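Trp repressor binding protein WrbA (Deinococcus radiodurans, PDB 1YDG) catalyses the reduction of quinones to quinols by NADH or NADPH, using one bound FMN per monomer of its homotetramer. Local coordinates at the interface of chains A and B. Numbering follows the deposited sequence. Chains: chain A/B, trp repressor binding protein WrbA.

The interface of chains A and B. Residues chain A 151, 153-155, 166-167; chain B 108, 140, 143-144, 146.
B:His144, which belongs to the FMN site of this flavodoxin-like WrbA subunit and closes helix 131-144, is the centre of a subunit contact in the homotetramer. Its imidazole NE2 donates a nearly straight hydrogen bond to the phenol OH of A:Tyr167 (2.8 Å, 166° at the hydrogen), with the oxygen lying in the imidazole plane. The two rings stand almost perpendicular, their planes 79° apart in an edge-to-face arrangement, so that the CD2 and NE2 edge of the histidine meets the CE2 and CZ side of the tyrosine. Over one imidazole face sits A:Pro166, whose CG is 3.6 Å from the ring centroid in a CH-pi contact. At the far side of the imidazole, ND1 approaches CE1 of A:Tyr154 at 3.7 Å. The histidine ring is thus fixed by a bond at its tip and by packing from the other chain; an alanine here would remove the donor to A:Tyr167 and the face under A:Pro166, and would probably loosen this contact and perhaps disturb the adjoining FMN site.

The backbone of the same residue also ties the chains together. Its carbonyl O lies at the edge of the A:Tyr154 ring and shares water 1 with the A:Tyr154 backbone N, 2.8 Å from that O to the water. From within chain B, the indole NE1 of B:Trp108 donates to this O at 2.9 Å, approaching from above the carbonyl plane. That bond helps place the indole, whose edge atom CZ2 packs 3.6 Å from CD1 of A:Tyr154.

Next to it in the helix, B:Met143 places CG anti to its carbonyl carbon (chi1 -63°) and runs extended beyond it. The thioether crosses A:Tyr167 at about a right angle, SD lying 3.8 Å from CD2, while CG of the methionine packs against CG of A:Pro151.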
# COMPACT_ATOMS: atom_id res chain seq x y z
N PRO A 151 14.26 6.76 -3.82
CA PRO A 151 13.47 7.87 -3.31
C PRO A 151 14.34 8.82 -2.50
O PRO A 151 15.40 8.42 -2.03
CB PRO A 151 12.46 7.17 -2.40
CG PRO A 151 13.17 5.98 -1.93
CD PRO A 151 13.91 5.51 -3.13
N GLY A 153 13.96 10.22 0.47
CA GLY A 153 13.96 10.11 1.92
C GLY A 153 14.02 11.49 2.51
O GLY A 153 13.47 12.43 1.96
N TYR A 154 14.70 11.63 3.63
CA TYR A 154 14.90 12.95 4.23
C TYR A 154 16.37 13.34 4.10
O TYR A 154 16.95 13.95 4.99
CB TYR A 154 14.40 12.94 5.68
CG TYR A 154 12.89 12.78 5.85
CD1 TYR A 154 12.30 11.54 6.08
CD2 TYR A 154 12.05 13.89 5.78
CE1 TYR A 154 10.92 11.41 6.25
CE2 TYR A 154 10.68 13.78 5.95
CZ TYR A 154 10.12 12.54 6.19
OH TYR A 154 8.75 12.45 6.35
N THR A 155 16.95 13.05 2.93
CA THR A 155 18.38 13.22 2.72
C THR A 155 18.82 14.66 2.40
O THR A 155 19.99 14.87 2.11
CB THR A 155 18.88 12.25 1.63
OG1 THR A 155 18.15 12.45 0.41
CG2 THR A 155 18.69 10.81 2.11
N PRO A 166 9.00 11.62 1.98
CA PRO A 166 10.24 10.90 1.72
C PRO A 166 10.16 10.00 0.49
O PRO A 166 11.18 9.52 -0.00
CB PRO A 166 10.43 10.05 2.99
CG PRO A 166 9.08 9.88 3.55
CD PRO A 166 8.18 10.97 3.03
N TYR A 167 8.92 9.74 0.06
CA TYR A 167 8.64 8.79 -0.99
C TYR A 167 8.99 9.45 -2.34
O TYR A 167 9.47 8.78 -3.26
CB TYR A 167 7.16 8.37 -0.95
CG TYR A 167 6.67 7.86 0.39
CD1 TYR A 167 5.53 8.40 0.99
CD2 TYR A 167 7.37 6.90 1.10
CE1 TYR A 167 5.09 7.95 2.25
CE2 TYR A 167 6.95 6.44 2.34
CZ TYR A 167 5.80 6.96 2.92
OH TYR A 167 5.39 6.51 4.18
N TRP B 108 18.62 7.18 12.55
CA TRP B 108 17.95 7.91 11.49
C TRP B 108 18.24 9.41 11.58
O TRP B 108 18.60 10.06 10.59
CB TRP B 108 16.43 7.63 11.54
CG TRP B 108 15.62 8.42 10.55
CD1 TRP B 108 15.42 8.13 9.22
CD2 TRP B 108 14.94 9.65 10.79
NE1 TRP B 108 14.65 9.09 8.64
CE2 TRP B 108 14.34 10.04 9.57
CE3 TRP B 108 14.78 10.47 11.91
CZ2 TRP B 108 13.59 11.22 9.45
CZ3 TRP B 108 14.04 11.64 11.79
CH2 TRP B 108 13.45 11.99 10.57
N MET B 140 8.29 0.72 2.48
CA MET B 140 7.89 2.11 2.74
C MET B 140 8.70 2.71 3.91
O MET B 140 9.16 3.85 3.83
CB MET B 140 6.40 2.26 3.02
CG MET B 140 5.45 1.95 1.85
SD MET B 140 5.81 2.71 0.24
CE MET B 140 6.64 1.36 -0.56
N MET B 143 12.12 3.73 2.89
CA MET B 143 12.16 4.97 2.12
C MET B 143 12.39 6.19 3.01
O MET B 143 13.05 7.15 2.60
CB MET B 143 10.91 5.18 1.31
CG MET B 143 10.70 4.11 0.26
SD MET B 143 9.53 4.58 -0.99
CE MET B 143 9.28 3.01 -1.83
N HIS B 144 11.83 6.16 4.21
CA HIS B 144 12.04 7.23 5.18
C HIS B 144 13.53 7.41 5.52
O HIS B 144 13.96 8.50 5.85
CB HIS B 144 11.21 6.99 6.45
CG HIS B 144 9.75 7.24 6.28
ND1 HIS B 144 9.10 8.28 6.91
CD2 HIS B 144 8.82 6.61 5.53
CE1 HIS B 144 7.82 8.26 6.57
NE2 HIS B 144 7.63 7.26 5.73
N GLY B 146 16.01 6.92 3.28
CA GLY B 146 16.78 7.14 2.06
C GLY B 146 17.59 5.91 1.68
O GLY B 146 18.68 6.02 1.13
O HOH W 1 16.25 9.83 4.94